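Local coordinates for putative secreted lipase (Streptomyces sp. W007, PDB 5H6B), which probably hydrolyses the ester bonds of triacylglycerols, as a secreted, thermostable lipase of the alpha/beta-hydrolase superfamily, at residues F39-I43 / F61-Y65. Residues are numbered along the deposited sequence; the frame is centred on the assembly and turned at random.
Sequences FGNSI and FSLDY. With ZN (zinc ion), chain C.
Two pieces of chain meet at S42: the loop 39-43, which follows strand 32-35, and segment 61-65, whose first residues are extended strand. Backbone register places S42 CA 5.0 Å from L63 CA. G40 and N41 are extended (psi near 180°), then S42 bends the loop (phi/psi -63/-21). S42, chi1 p, directs its CA-to-CB bond toward the strand, and S42 CB packs 3.6 Å from L63 C. Its backbone N and O bond to the side chains of D64 and S62. S42 N donates to D64 OD1 at 2.8 Å; S42 OG adds a weak hydrogen bond to the same D64 OD1 at 3.4 Å. S62, also p, points CB toward the loop and donates from S62 OG to S42 O at 2.7 Å, while W17 NE1 also bonds to that hydroxyl. D64 has chi1 between wells (-100°) and chi2 near 6°; its carboxylate bridges, OD1 taking the loop amide and D64 OD2 binding zinc at 1.9 Å. N41 (chi1 61°, chi2 62°) lays N41 CB 3.4 Å from D64 OD1 but leads its amide away: N41 OD1 accepts from I43 N at 2.9 Å, an Asx turn, and from D44 N, while N41 ND2 reaches F73 O. The CA-to-CB bond of L63 points away from the loop, and the p, t side chain touches F90 of helix 80-98 and V35. The Y65 ring, chi1 p, stacks with that of H36, and Y65 OH bonds to H36 O. The loop after strand 32-35 is thus bonded to the C-terminal end of neighbouring parallel strand 59-63 and to D64, which with H75 forms part of a zinc site in an alpha/beta-hydrolase fold.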
ATOM      1  N   PHE A  39      -8.551  -8.506  -1.723  1.00 32.23           N
ATOM      2  CA  PHE A  39     -10.012  -8.307  -1.846  1.00 33.13           C
ATOM      3  C   PHE A  39     -10.454  -6.861  -2.033  1.00 32.91           C
ATOM      4  O   PHE A  39     -11.629  -6.573  -1.856  1.00 36.48           O
ATOM      5  CB  PHE A  39     -10.815  -8.879  -0.661  1.00 33.30           C
ATOM      6  CG  PHE A  39     -10.415 -10.262  -0.241  1.00 35.20           C
ATOM      7  CD1 PHE A  39     -10.304 -11.284  -1.169  1.00 36.40           C
ATOM      8  CD2 PHE A  39     -10.205 -10.553   1.102  1.00 36.89           C
ATOM      9  CE1 PHE A  39      -9.972 -12.571  -0.771  1.00 37.78           C
ATOM     10  CE2 PHE A  39      -9.857 -11.837   1.507  1.00 39.53           C
ATOM     11  CZ  PHE A  39      -9.742 -12.850   0.563  1.00 39.35           C
ATOM     12  N   GLY A  40      -9.539  -5.966  -2.397  1.00 33.30           N
ATOM     13  CA  GLY A  40      -9.846  -4.556  -2.537  1.00 31.70           C
ATOM     14  C   GLY A  40      -9.847  -4.148  -3.993  1.00 33.17           C
ATOM     15  O   GLY A  40      -9.545  -4.951  -4.880  1.00 33.88           O
ATOM     16  N   ASN A  41     -10.158  -2.880  -4.229  1.00 32.98           N
ATOM     17  CA  ASN A  41     -10.081  -2.295  -5.559  1.00 34.67           C
ATOM     18  C   ASN A  41      -9.635  -0.835  -5.489  1.00 34.58           C
ATOM     19  O   ASN A  41      -9.448  -0.266  -4.395  1.00 34.46           O
ATOM     20  CB  ASN A  41     -11.447  -2.437  -6.266  1.00 34.98           C
ATOM     21  CG  ASN A  41     -12.548  -1.715  -5.529  1.00 33.79           C
ATOM     22  OD1 ASN A  41     -12.502  -0.504  -5.381  1.00 35.37           O
ATOM     23  ND2 ASN A  41     -13.536  -2.456  -5.048  1.00 34.45           N
ATOM     24  N   SER A  42      -9.502  -0.238  -6.670  1.00 34.61           N
ATOM     25  CA  SER A  42      -8.999   1.120  -6.841  1.00 35.58           C
ATOM     26  C   SER A  42      -9.830   2.223  -6.221  1.00 34.85           C
ATOM     27  O   SER A  42      -9.302   3.332  -6.037  1.00 32.39           O
ATOM     28  CB  SER A  42      -8.862   1.438  -8.326  1.00 35.46           C
ATOM     29  OG  SER A  42     -10.134   1.460  -8.915  1.00 38.16           O
ATOM     30  N   ILE A  43     -11.114   1.958  -5.962  1.00 35.07           N
ATOM     31  CA  ILE A  43     -12.021   2.988  -5.418  1.00 37.42           C
ATOM     32  C   ILE A  43     -12.285   2.809  -3.924  1.00 37.32           C
ATOM     33  O   ILE A  43     -12.077   3.734  -3.148  1.00 34.78           O
ATOM     34  CB  ILE A  43     -13.375   3.035  -6.172  1.00 38.37           C
ATOM     35  CG1 ILE A  43     -13.160   3.268  -7.671  1.00 42.73           C
ATOM     36  CG2 ILE A  43     -14.309   4.090  -5.578  1.00 37.98           C
ATOM     37  CD1 ILE A  43     -12.184   4.372  -8.013  1.00 43.89           C
ATOM     38  N   PHE A  61      -3.553   8.838  -7.904  1.00 38.56           N
ATOM     39  CA  PHE A  61      -3.956   7.805  -8.854  1.00 39.52           C
ATOM     40  C   PHE A  61      -4.059   6.488  -8.108  1.00 39.61           C
ATOM     41  O   PHE A  61      -3.313   6.270  -7.146  1.00 38.25           O
ATOM     42  CB  PHE A  61      -2.934   7.677  -9.981  1.00 43.34           C
ATOM     43  CG  PHE A  61      -2.854   8.894 -10.852  1.00 47.43           C
ATOM     44  CD1 PHE A  61      -2.065   9.982 -10.481  1.00 48.21           C
ATOM     45  CD2 PHE A  61      -3.596   8.970 -12.039  1.00 48.16           C
ATOM     46  CE1 PHE A  61      -2.012  11.115 -11.271  1.00 49.16           C
ATOM     47  CE2 PHE A  61      -3.541  10.103 -12.829  1.00 48.28           C
ATOM     48  CZ  PHE A  61      -2.746  11.174 -12.447  1.00 49.16           C
ATOM     49  N   SER A  62      -4.991   5.630  -8.522  1.00 39.16           N
ATOM     50  CA  SER A  62      -5.182   4.325  -7.880  1.00 38.01           C
ATOM     51  C   SER A  62      -5.484   3.273  -8.922  1.00 39.62           C
ATOM     52  O   SER A  62      -6.297   3.508  -9.800  1.00 42.21           O
ATOM     53  CB  SER A  62      -6.325   4.407  -6.881  1.00 38.47           C
ATOM     54  OG  SER A  62      -7.552   4.683  -7.539  1.00 37.27           O
ATOM     55  N   LEU A  63      -4.820   2.125  -8.837  1.00 41.42           N
ATOM     56  CA  LEU A  63      -4.999   1.042  -9.818  1.00 41.27           C
ATOM     57  C   LEU A  63      -5.750  -0.137  -9.251  1.00 39.81           C
ATOM     58  O   LEU A  63      -5.739  -0.379  -8.034  1.00 39.52           O
ATOM     59  CB  LEU A  63      -3.641   0.518 -10.314  1.00 46.09           C
ATOM     60  CG  LEU A  63      -2.910  -0.609  -9.542  1.00 47.25           C
ATOM     61  CD1 LEU A  63      -1.751  -1.187 -10.342  1.00 48.55           C
ATOM     62  CD2 LEU A  63      -2.422  -0.125  -8.183  1.00 47.91           C
ATOM     63  N   ASP A  64      -6.321  -0.916 -10.164  1.00 39.99           N
ATOM     64  CA  ASP A  64      -6.828  -2.250  -9.877  1.00 38.09           C
ATOM     65  C   ASP A  64      -5.742  -3.248 -10.252  1.00 36.55           C
ATOM     66  O   ASP A  64      -5.133  -3.086 -11.272  1.00 38.21           O
ATOM     67  CB  ASP A  64      -8.055  -2.533 -10.756  1.00 40.06           C
ATOM     68  CG  ASP A  64      -9.372  -2.337 -10.045  1.00 38.02           C
ATOM     69  OD1 ASP A  64      -9.429  -1.881  -8.886  1.00 38.58           O
ATOM     70  OD2 ASP A  64     -10.385  -2.699 -10.667  1.00 36.18           O
ATOM     71  N   TYR A  65      -5.554  -4.318  -9.487  1.00 36.63           N
ATOM     72  CA  TYR A  65      -4.491  -5.305  -9.764  1.00 36.04           C
ATOM     73  C   TYR A  65      -4.950  -6.647  -9.229  1.00 35.02           C
ATOM     74  O   TYR A  65      -5.687  -6.668  -8.260  1.00 36.27           O
ATOM     75  CB  TYR A  65      -3.129  -4.889  -9.149  1.00 36.95           C
ATOM     76  CG  TYR A  65      -2.988  -5.070  -7.643  1.00 35.50           C
ATOM     77  CD1 TYR A  65      -2.725  -6.322  -7.091  1.00 35.20           C
ATOM     78  CD2 TYR A  65      -3.111  -3.994  -6.776  1.00 34.67           C
ATOM     79  CE1 TYR A  65      -2.595  -6.502  -5.726  1.00 35.07           C
ATOM     80  CE2 TYR A  65      -2.985  -4.165  -5.406  1.00 34.88           C
ATOM     81  CZ  TYR A  65      -2.722  -5.425  -4.882  1.00 34.88           C
ATOM     82  OH  TYR A  65      -2.595  -5.637  -3.520  1.00 36.21           O
TER
HETATM   83 ZN    ZN C 302     -12.001  -3.393 -10.104  1.00 40.43          ZN